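Local coordinates for protein orotidine 5'-phosphate decarboxylase (Methanocaldococcus jannaschii, PDB 4LUI) that probably catalyses the decarboxylation of orotidine 5'-monophosphate to UMP, the last step of de novo UMP biosynthesis, at residues 73-78 and 125-130; 91-96 and 115-120; 146-151 and 169-174; 208-213 and 225-230. One frame throughout, in Å; residues are numbered along the deposited sequence. Where two conformers were deposited one is given.

Interaction 1 of 4, residues 73-78 and 125-130; sequences NKEVIA and NKKVIM
With CG anti to the carbonyl carbon (chi1 -63°), Lys127 stays fully stretched to its ammonium group and reaches Glu75 across the inside of the barrel; Glu75 places CG anti to the backbone N (chi1 179°) and runs straight on to the carboxylate. The two chains cross at about a right angle. Their ends form a short salt bridge, with Lys127 NZ donating to Glu75 OE2 over 2.6 Å. OE2 offers its syn lone pair, the one on the side of OE1, and Lys127 CE, 3.1 Å from Glu75 OE2, lies close behind the nitrogen. The second oxygen is held separately, for Glu75 OE1 is hydrogen-bonded to Tyr207 OH, so both carboxylate oxygens have partners and the rotation of the group is restrained. One layer further along the strands the contact becomes apolar. Ile77 CG2 and Ile129 CD1 meet at 3.8 Å, and Ile77 CD1 lies 4.1 Å from the same Ile129 methyl, so one terminal methyl abuts two branches of its partner. Ile104 of strand 102-106, the strand between them, touches both isoleucines. With CA atoms no nearer than 8.4 Å, between Ile77 and Lys127, the two segments share no backbone bond. A charged layer at the strand beginnings followed by a branched aliphatic layer, both formed by side chains that meet across strand 102-106, is the interior packing of a closed eight-stranded TIM barrel.

Interaction 2 of 4, residues 91-96 and 115-120; sequences KIAKIT and KAVQDV
Val117 is the first residue of 115-120 to meet the facing helix: its CG1 lies 3.9 Å from Ala93 CB, a single methyl-to-methyl approach. The CA atoms of these two residues are only 5.6 Å apart, close for neighbouring helices and consistent with the small alanine side chain at this point. One turn later comes Val120, which makes the broader contact. Its CB sits 3.9 Å from Ala93 CB, so the alanine methyl is received between Val117 and Val120. The chi1 of Val120, 170°, puts CG1 anti to the backbone N and carries that methyl over the backbone of the other helix, 3.8 Å from Lys94 N. Both methyls also meet the Lys94 side chain, whose CG is 3.9 Å from Val120 CG1 and Val120 CG2. Lys94 crosses the valine at about a right angle, and its aliphatic start closes the outer margin of the interface. No hydrogen bond joins the segments, and the evidence is all of dispersion packing. The short axes approach to 8.7 Å and run broadly in the same direction, with a signed crossing angle of -33°. These are helices 86-97 and 111-124, adjacent on the outside of the barrel. Beneath them Val117 reaches Ile103 and Val105 of strand 102-106 and Val128 of strand 127-131, while Thr96 rests on Ala78 and Phe80 of strand 75-82. Ile95 and Thr96 pack on Leu58 of the second subunit, so helix 86-97 packs on helix 111-124 and also takes part in the dimer interface.

Interaction 3 of 4, residues 146-151 and 169-174; sequences IADKLS and PERLKE
Arg171, Asp148 and Ala147 account for nearly all of the surface buried here, and Arg171 for the greatest part. Its chain bends at chi2 (64°), which swings the guanidinium across the gap between two helices whose closest CA atoms, those of Asp148 and Glu174, are 9.0 Å apart. The group arrives end-on and presents NH1 and NH2 to a single oxygen. NH2 donates to Asp148 OD1 over 2.9 Å with an N-H...O angle of 148°, and NH1 donates to the same OD1 over 3.1 Å along a more bent path. The carboxylate and guanidinium planes lie 26° apart: OD1 stays near the guanidinium plane, yet NH2 meets it from above the carboxylate plane. Both nitrogens therefore donate end-on to the one oxygen OD1, unlike the side-by-side pairing of two oxygens with two nitrogens. Asp148 OD2 instead accepts from a water at 2.8 Å, whose bond to Arg171 NH1 is weak. Beside these bonds the methyl of Ala147 approaches obliquely, its CB 3.4 Å from Arg171 NH2. Two further acids share the arginine. Glu174 OE1 lies 3.5 Å from Arg171 NH1, and NH2 also forms a salt bridge with Glu133, so several bonds from different partners hold the orientation of the guanidinium. Asp148, Arg171 and Glu174 thus make a salt-bridge network linking the N-terminal parts of helices 147-157 and 169-179, successive outer helices of the TIM barrel.

Interaction 4 of 4, residues 208-213 and 225-230; sequences VIVGRA and KKYKEM
Tyr227 reaches from helix 220-230 over Val210 and on to Ala213, and its side chain can be followed outward atom by atom. The chi1 of -74° sets CG anti to the carbonyl carbon and brings the ring over Val210. CB starts 4.2 Å from Val210 CG2. CG then lies near both valine methyls, 4.1 Å from Val210 CG1. At CD2 the approach tightens to 3.9 Å from Val210 CG1, and this methyl stands over one face of the ring. The evidence for a CH-pi contact is direct: Val210 CG1 is 4.0 Å from the ring centroid and only 17° off the normal. Further out the partner changes, and CE2 and CZ of Tyr227 both lie 3.7 Å from Ala213 CB. The hydroxyl comes closer still to that methyl, Tyr227 OH being 3.2 Å from Ala213 CB. Its polar need is met outside the two segments, by a hydrogen bond to Gly192 O. On the opposite face Lys226 CE sits 3.6 Å above the ring plane, toward the rim, so aliphatic groups sandwich the tyrosine. Between the two residues it touches, Gly211 occupies the N-cap of helix 212-215; Gly211 and Arg212 are predicted to bind substrate, as is Val188, which also packs against Tyr227. Strand 207-210 is the last of the barrel. It is bonded through Ile209 to strand 183-186 and through Val208 and Val210 to strand 23-27, whose Leu24 also touches Val210. Helix 220-230 packs on the outside of the barrel where strand 207-210 meets strand 23-27, Lys228 also touching Leu24.

How the interactions relate
From the N terminus, residues 73-78 open interaction 1, which closes only at 125-130. Interaction 2 lies wholly within that loop: strand 75-82 leads into helix 86-97, and helix 111-124 leads into strand 127-131. The nested pair also touch, Val128 CG2 lying 3.8 Å from Val117 CG1, so barrel interior and outer helices are tied together on one side. Interaction 3 follows in series and makes a light contact with interaction 1 through Met130 and Leu150; it joins two later outer helices. Interaction 4 closes the shortest loop, at the last strand and helix, across the chain's centre from interaction 2. No loops cross. Interactions 2 and 3 both border the second subunit.

Interaction 1 of 4, residues 73-78 and 125-130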
# COMPACT_ATOMS: atom_id res chain seq x y z
N ASN B 73 -21.44 13.65 2.92
CA ASN B 73 -21.58 14.22 1.58
C ASN B 73 -20.35 15.00 1.11
O ASN B 73 -20.46 15.89 0.27
CB ASN B 73 -22.84 15.08 1.48
CG ASN B 73 -23.41 15.11 0.08
OD1 ASN B 73 -23.13 14.22 -0.72
ND2 ASN B 73 -24.20 16.13 -0.22
N LYS B 74 -19.20 14.67 1.67
CA LYS B 74 -17.95 15.30 1.26
C LYS B 74 -17.04 14.25 0.61
O LYS B 74 -17.27 13.04 0.74
CB LYS B 74 -17.24 15.96 2.45
CG LYS B 74 -18.05 17.05 3.17
CD LYS B 74 -18.10 18.34 2.37
CE LYS B 74 -19.02 19.38 3.03
NZ LYS B 74 -18.38 20.09 4.17
N GLU B 75 -16.01 14.73 -0.07
CA GLU B 75 -15.08 13.90 -0.81
C GLU B 75 -14.32 12.94 0.10
O GLU B 75 -13.74 13.36 1.09
CB GLU B 75 -14.10 14.83 -1.51
CG GLU B 75 -13.03 14.16 -2.32
CD GLU B 75 -12.20 15.17 -3.08
OE1 GLU B 75 -11.86 16.23 -2.49
OE2 GLU B 75 -11.91 14.92 -4.27
N VAL B 76 -14.30 11.65 -0.24
CA VAL B 76 -13.54 10.68 0.55
C VAL B 76 -12.39 10.12 -0.28
O VAL B 76 -12.60 9.57 -1.37
CB VAL B 76 -14.43 9.53 1.06
CG1 VAL B 76 -13.59 8.46 1.76
CG2 VAL B 76 -15.50 10.09 2.00
N ILE B 77 -11.18 10.26 0.25
CA ILE B 77 -9.96 9.85 -0.46
C ILE B 77 -9.33 8.66 0.26
O ILE B 77 -9.14 8.71 1.47
CB ILE B 77 -8.92 10.98 -0.48
CG1 ILE B 77 -9.49 12.23 -1.18
CG2 ILE B 77 -7.62 10.53 -1.15
CD1 ILE B 77 -10.10 11.96 -2.53
N ALA B 78 -9.02 7.61 -0.49
CA ALA B 78 -8.40 6.42 0.11
C ALA B 78 -6.89 6.48 -0.01
O ALA B 78 -6.34 6.38 -1.12
CB ALA B 78 -8.94 5.16 -0.54
N ASN B 125 -15.40 8.77 -13.19
CA ASN B 125 -15.24 10.20 -12.91
C ASN B 125 -14.72 10.42 -11.50
O ASN B 125 -15.22 11.26 -10.75
CB ASN B 125 -16.56 10.96 -13.12
CG ASN B 125 -16.38 12.46 -13.10
OD1 ASN B 125 -15.29 12.97 -13.40
ND2 ASN B 125 -17.43 13.20 -12.73
N LYS B 126 -13.69 9.65 -11.14
CA LYS B 126 -13.09 9.77 -9.83
C LYS B 126 -11.60 10.07 -9.96
O LYS B 126 -11.07 10.10 -11.08
CB LYS B 126 -13.39 8.52 -8.99
CG LYS B 126 -14.88 8.49 -8.58
CD LYS B 126 -15.26 7.26 -7.79
CE LYS B 126 -16.66 7.45 -7.22
NZ LYS B 126 -17.07 6.32 -6.35
N LYS B 127 -10.94 10.35 -8.84
CA LYS B 127 -9.60 10.92 -8.83
C LYS B 127 -8.47 9.93 -8.54
O LYS B 127 -8.61 9.01 -7.71
CB LYS B 127 -9.51 12.06 -7.82
CG LYS B 127 -10.40 13.25 -8.11
CD LYS B 127 -10.21 14.30 -7.02
CE LYS B 127 -11.11 15.50 -7.26
NZ LYS B 127 -10.97 16.45 -6.12
N VAL B 128 -7.35 10.17 -9.21
CA VAL B 128 -6.09 9.50 -8.88
C VAL B 128 -5.07 10.54 -8.42
O VAL B 128 -4.88 11.58 -9.05
CB VAL B 128 -5.54 8.75 -10.10
CG1 VAL B 128 -4.21 8.06 -9.77
CG2 VAL B 128 -6.56 7.76 -10.58
N ILE B 129 -4.42 10.27 -7.29
CA ILE B 129 -3.54 11.22 -6.65
C ILE B 129 -2.20 10.52 -6.47
O ILE B 129 -2.15 9.42 -5.94
CB ILE B 129 -4.12 11.61 -5.28
CG1 ILE B 129 -5.46 12.34 -5.45
CG2 ILE B 129 -3.13 12.43 -4.48
CD1 ILE B 129 -6.36 12.29 -4.22
N MET B 130 -1.12 11.12 -6.94
CA MET B 130 0.18 10.45 -6.87
C MET B 130 1.06 10.98 -5.74
O MET B 130 1.23 12.20 -5.61
CB MET B 130 0.95 10.61 -8.19
CG MET B 130 2.31 9.89 -8.17
SD MET B 130 3.35 10.31 -9.58
CE MET B 130 2.25 9.87 -10.90

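Interaction 2 of 4, residues 91-96 and 115-120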
# COMPACT_ATOMS: atom_id res chain seq x y z
N LYS B 91 -7.38 -3.97 -9.93
CA LYS B 91 -8.32 -4.63 -9.03
C LYS B 91 -8.51 -3.85 -7.73
O LYS B 91 -9.63 -3.70 -7.25
CB LYS B 91 -7.86 -6.06 -8.73
CG LYS B 91 -7.90 -6.98 -9.93
CD LYS B 91 -7.32 -8.35 -9.60
CE LYS B 91 -7.18 -9.21 -10.84
NZ LYS B 91 -6.42 -10.45 -10.55
N ILE B 92 -7.41 -3.37 -7.16
CA ILE B 92 -7.47 -2.52 -5.96
C ILE B 92 -8.27 -1.25 -6.25
O ILE B 92 -9.12 -0.85 -5.45
CB ILE B 92 -6.06 -2.17 -5.44
CG1 ILE B 92 -5.37 -3.44 -4.93
CG2 ILE B 92 -6.15 -1.14 -4.31
CD1 ILE B 92 -3.90 -3.26 -4.57
N ALA B 93 -8.00 -0.62 -7.39
CA ALA B 93 -8.71 0.60 -7.76
C ALA B 93 -10.22 0.39 -7.90
O ALA B 93 -11.02 1.21 -7.44
CB ALA B 93 -8.14 1.17 -9.05
N LYS B 94 -10.61 -0.71 -8.54
CA LYS B 94 -12.03 -0.99 -8.72
C LYS B 94 -12.75 -1.12 -7.37
O LYS B 94 -13.81 -0.51 -7.15
CB LYS B 94 -12.25 -2.25 -9.55
CG LYS B 94 -11.93 -2.07 -11.02
CD LYS B 94 -12.35 -3.28 -11.82
CE LYS B 94 -11.93 -3.16 -13.28
NZ LYS B 94 -12.33 -4.36 -14.06
N ILE B 95 -12.19 -1.92 -6.48
CA ILE B 95 -12.89 -2.14 -5.20
C ILE B 95 -12.88 -0.87 -4.35
O ILE B 95 -13.85 -0.58 -3.64
CB ILE B 95 -12.31 -3.36 -4.43
CG1 ILE B 95 -13.20 -3.70 -3.23
CG2 ILE B 95 -10.88 -3.11 -4.00
CD1 ILE B 95 -13.03 -5.14 -2.77
N THR B 96 -11.80 -0.11 -4.43
CA THR B 96 -11.62 1.07 -3.59
C THR B 96 -12.52 2.21 -4.05
O THR B 96 -13.17 2.88 -3.23
CB THR B 96 -10.16 1.52 -3.59
OG1 THR B 96 -9.34 0.48 -3.03
CG2 THR B 96 -9.98 2.78 -2.76
N LYS B 115 -1.20 4.37 -14.57
CA LYS B 115 -2.21 4.36 -15.64
C LYS B 115 -3.33 3.35 -15.39
O LYS B 115 -4.50 3.63 -15.66
CB LYS B 115 -1.53 4.06 -16.99
CG LYS B 115 -0.81 5.25 -17.61
CD LYS B 115 -0.19 4.86 -18.95
CE LYS B 115 0.21 6.07 -19.79
NZ LYS B 115 -0.98 6.88 -20.20
N ALA B 116 -2.98 2.19 -14.85
CA ALA B 116 -3.98 1.17 -14.54
C ALA B 116 -5.03 1.69 -13.57
O ALA B 116 -6.23 1.44 -13.74
CB ALA B 116 -3.31 -0.09 -13.98
N VAL B 117 -4.59 2.43 -12.56
CA VAL B 117 -5.52 3.05 -11.62
C VAL B 117 -6.31 4.17 -12.31
O VAL B 117 -7.53 4.25 -12.15
CB VAL B 117 -4.78 3.61 -10.41
CG1 VAL B 117 -5.76 4.24 -9.45
CG2 VAL B 117 -4.04 2.47 -9.72
N GLN B 118 -5.63 5.01 -13.09
CA GLN B 118 -6.29 6.09 -13.82
C GLN B 118 -7.39 5.60 -14.74
O GLN B 118 -8.46 6.21 -14.82
CB GLN B 118 -5.26 6.86 -14.65
CG GLN B 118 -4.34 7.73 -13.84
CD GLN B 118 -3.46 8.55 -14.75
OE1 GLN B 118 -2.55 8.02 -15.38
NE2 GLN B 118 -3.75 9.84 -14.86
N ASP B 119 -7.14 4.50 -15.43
CA ASP B 119 -8.11 3.96 -16.37
C ASP B 119 -9.42 3.58 -15.66
O ASP B 119 -10.51 3.80 -16.19
CB ASP B 119 -7.53 2.78 -17.15
CG ASP B 119 -6.50 3.23 -18.19
OD1 ASP B 119 -6.33 4.45 -18.40
OD2 ASP B 119 -5.87 2.34 -18.81
N VAL B 120 -9.30 3.04 -14.45
CA VAL B 120 -10.47 2.71 -13.65
C VAL B 120 -11.17 3.99 -13.20
O VAL B 120 -12.40 4.12 -13.32
CB VAL B 120 -10.09 1.89 -12.40
CG1 VAL B 120 -11.28 1.74 -11.42
CG2 VAL B 120 -9.56 0.53 -12.81

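Interaction 3 of 4, residues 146-151 and 169-174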
# COMPACT_ATOMS: atom_id res chain seq x y z
N ILE B 146 14.48 11.06 -6.57
CA ILE B 146 13.63 11.09 -7.76
C ILE B 146 12.37 11.95 -7.59
O ILE B 146 11.42 11.83 -8.36
CB ILE B 146 13.21 9.67 -8.21
CG1 ILE B 146 12.27 9.03 -7.18
CG2 ILE B 146 14.44 8.80 -8.45
CD1 ILE B 146 11.54 7.79 -7.67
N ALA B 147 12.36 12.80 -6.57
CA ALA B 147 11.16 13.59 -6.27
C ALA B 147 10.74 14.47 -7.46
O ALA B 147 9.54 14.63 -7.72
CB ALA B 147 11.38 14.43 -5.03
N ASP B 148 11.70 15.04 -8.17
CA ASP B 148 11.36 15.88 -9.33
C ASP B 148 10.89 15.02 -10.51
O ASP B 148 9.99 15.42 -11.25
CB ASP B 148 12.50 16.82 -9.73
CG ASP B 148 12.66 17.99 -8.78
OD1 ASP B 148 11.81 18.15 -7.88
OD2 ASP B 148 13.61 18.77 -8.96
N LYS B 149 11.49 13.85 -10.66
CA LYS B 149 11.09 12.93 -11.71
C LYS B 149 9.64 12.49 -11.50
O LYS B 149 8.89 12.31 -12.47
CB LYS B 149 12.01 11.72 -11.77
CG LYS B 149 13.41 12.06 -12.23
CD LYS B 149 13.36 12.64 -13.63
CE LYS B 149 14.75 12.98 -14.16
NZ LYS B 149 14.66 13.43 -15.58
N LEU B 150 9.26 12.32 -10.24
CA LEU B 150 7.90 11.91 -9.93
C LEU B 150 6.88 13.00 -10.20
O LEU B 150 5.80 12.72 -10.73
CB LEU B 150 7.79 11.40 -8.48
CG LEU B 150 8.42 10.03 -8.21
CD1 LEU B 150 8.33 9.71 -6.74
CD2 LEU B 150 7.71 8.94 -9.03
N SER B 151 7.21 14.24 -9.86
CA SER B 151 6.29 15.34 -10.15
C SER B 151 6.18 15.57 -11.67
O SER B 151 5.11 15.93 -12.16
CB SER B 151 6.71 16.62 -9.43
OG SER B 151 8.05 16.97 -9.73
N PRO B 169 8.78 25.34 2.82
CA PRO B 169 7.92 26.13 1.92
C PRO B 169 8.58 26.34 0.57
O PRO B 169 7.92 26.25 -0.47
CB PRO B 169 7.79 27.47 2.64
CG PRO B 169 7.94 27.10 4.11
CD PRO B 169 8.98 26.01 4.12
N GLU B 170 9.88 26.62 0.58
CA GLU B 170 10.60 26.85 -0.67
C GLU B 170 10.55 25.61 -1.55
O GLU B 170 10.47 25.70 -2.77
CB GLU B 170 12.04 27.27 -0.39
CG GLU B 170 12.18 28.57 0.41
CD GLU B 170 12.16 28.37 1.93
OE1 GLU B 170 11.84 27.25 2.40
OE2 GLU B 170 12.48 29.34 2.65
N ARG B 171 10.60 24.44 -0.92
CA ARG B 171 10.53 23.17 -1.66
C ARG B 171 9.13 22.91 -2.19
O ARG B 171 8.95 22.41 -3.30
CB ARG B 171 11.01 22.02 -0.77
CG ARG B 171 10.87 20.64 -1.39
CD ARG B 171 11.75 20.48 -2.64
NE ARG B 171 11.42 19.23 -3.32
CZ ARG B 171 11.74 18.94 -4.57
NH1 ARG B 171 12.43 19.80 -5.31
NH2 ARG B 171 11.36 17.78 -5.09
N LEU B 172 8.12 23.24 -1.38
CA LEU B 172 6.73 23.11 -1.81
C LEU B 172 6.47 23.96 -3.06
O LEU B 172 5.82 23.51 -4.02
CB LEU B 172 5.78 23.50 -0.67
CG LEU B 172 4.28 23.32 -0.91
CD1 LEU B 172 3.95 21.88 -1.26
CD2 LEU B 172 3.50 23.74 0.33
N LYS B 173 6.99 25.18 -3.07
CA LYS B 173 6.86 26.05 -4.23
C LYS B 173 7.49 25.41 -5.48
O LYS B 173 6.92 25.46 -6.57
CB LYS B 173 7.48 27.41 -3.95
CG LYS B 173 7.32 28.42 -5.07
CD LYS B 173 7.80 29.79 -4.65
CE LYS B 173 7.57 30.83 -5.75
NZ LYS B 173 8.48 30.64 -6.91
N GLU B 174 8.65 24.78 -5.31
CA GLU B 174 9.31 24.12 -6.43
C GLU B 174 8.47 22.96 -6.97
O GLU B 174 8.36 22.78 -8.18
CB GLU B 174 10.70 23.62 -6.01
CG GLU B 174 11.68 24.74 -5.73
CD GLU B 174 12.99 24.24 -5.15
OE1 GLU B 174 12.98 23.19 -4.48
OE2 GLU B 174 14.02 24.89 -5.38
O HOH W 1 13.60 21.30 -7.86

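Interaction 4 of 4, residues 208-213 and 225-230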
# COMPACT_ATOMS: atom_id res chain seq x y z
N VAL B 208 -4.99 21.25 2.39
CA VAL B 208 -4.11 21.07 3.54
C VAL B 208 -4.69 19.98 4.43
O VAL B 208 -5.90 19.89 4.63
CB VAL B 208 -3.88 22.36 4.36
CG1 VAL B 208 -2.99 23.34 3.59
CG2 VAL B 208 -5.21 23.01 4.76
N ILE B 209 -3.80 19.13 4.94
CA ILE B 209 -4.20 18.00 5.77
C ILE B 209 -4.03 18.35 7.24
O ILE B 209 -3.00 18.87 7.65
CB ILE B 209 -3.33 16.77 5.51
CG1 ILE B 209 -3.36 16.38 4.03
CG2 ILE B 209 -3.78 15.60 6.37
CD1 ILE B 209 -2.31 15.32 3.71
N VAL B 210 -5.04 18.02 8.04
CA VAL B 210 -4.93 18.05 9.49
C VAL B 210 -5.42 16.70 9.99
O VAL B 210 -6.40 16.16 9.47
CB VAL B 210 -5.78 19.19 10.10
CG1 VAL B 210 -5.72 19.16 11.62
CG2 VAL B 210 -5.30 20.54 9.57
N GLY B 211 -4.72 16.15 10.97
CA GLY B 211 -5.04 14.82 11.47
C GLY B 211 -5.32 14.80 12.96
O GLY B 211 -6.41 15.17 13.42
N ARG B 212 -4.32 14.38 13.73
CA ARG B 212 -4.50 14.10 15.15
C ARG B 212 -5.01 15.28 15.97
O ARG B 212 -5.69 15.08 16.97
CB ARG B 212 -3.21 13.54 15.78
CG ARG B 212 -1.98 14.40 15.57
CD ARG B 212 -0.73 13.75 16.19
NE ARG B 212 -0.88 13.59 17.63
CZ ARG B 212 0.13 13.43 18.48
NH1 ARG B 212 1.38 13.40 18.03
NH2 ARG B 212 -0.11 13.30 19.78
N ALA B 213 -4.69 16.50 15.56
CA ALA B 213 -5.12 17.68 16.31
C ALA B 213 -6.65 17.80 16.29
O ALA B 213 -7.23 18.42 17.17
CB ALA B 213 -4.45 18.94 15.76
N LYS B 225 -13.42 23.45 13.06
CA LYS B 225 -13.78 24.85 12.86
C LYS B 225 -12.55 25.74 12.96
O LYS B 225 -12.34 26.63 12.13
CB LYS B 225 -14.80 25.29 13.91
CG LYS B 225 -15.19 26.76 13.84
CD LYS B 225 -16.23 27.09 14.92
CE LYS B 225 -16.78 28.50 14.75
NZ LYS B 225 -15.79 29.55 15.10
N LYS B 226 -11.73 25.51 13.98
CA LYS B 226 -10.51 26.28 14.18
C LYS B 226 -9.54 26.16 13.01
O LYS B 226 -9.01 27.16 12.53
CB LYS B 226 -9.80 25.85 15.47
CG LYS B 226 -8.42 26.47 15.65
CD LYS B 226 -7.77 25.99 16.94
CE LYS B 226 -7.37 24.53 16.85
NZ LYS B 226 -6.96 23.99 18.18
N TYR B 227 -9.32 24.94 12.54
CA TYR B 227 -8.38 24.73 11.45
C TYR B 227 -8.91 25.23 10.11
O TYR B 227 -8.15 25.68 9.26
CB TYR B 227 -7.93 23.27 11.39
CG TYR B 227 -6.98 22.95 12.52
CD1 TYR B 227 -5.72 23.54 12.56
CD2 TYR B 227 -7.34 22.10 13.56
CE1 TYR B 227 -4.85 23.28 13.61
CE2 TYR B 227 -6.47 21.83 14.60
CZ TYR B 227 -5.22 22.42 14.61
OH TYR B 227 -4.35 22.16 15.66
N LYS B 228 -10.23 25.19 9.94
CA LYS B 228 -10.84 25.76 8.74
C LYS B 228 -10.65 27.28 8.73
O LYS B 228 -10.30 27.88 7.70
CB LYS B 228 -12.32 25.39 8.68
CG LYS B 228 -13.08 25.95 7.47
CD LYS B 228 -12.66 25.25 6.19
CE LYS B 228 -13.72 25.38 5.10
NZ LYS B 228 -13.24 24.86 3.79
N GLU B 229 -10.86 27.91 9.88
CA GLU B 229 -10.74 29.36 9.98
C GLU B 229 -9.28 29.82 9.90
O GLU B 229 -8.99 30.96 9.52
CB GLU B 229 -11.44 29.87 11.24
CG GLU B 229 -12.96 29.75 11.13
CD GLU B 229 -13.70 30.08 12.42
OE1 GLU B 229 -14.95 30.00 12.42
OE2 GLU B 229 -13.03 30.43 13.41
N MET B 230 -8.36 28.91 10.23
CA MET B 230 -6.93 29.16 10.12
C MET B 230 -6.55 29.48 8.67
O MET B 230 -5.60 30.23 8.42
CB MET B 230 -6.16 27.92 10.59
CG MET B 230 -4.65 28.05 10.58
SD MET B 230 -3.85 26.48 11.01
CE MET B 230 -4.10 25.56 9.49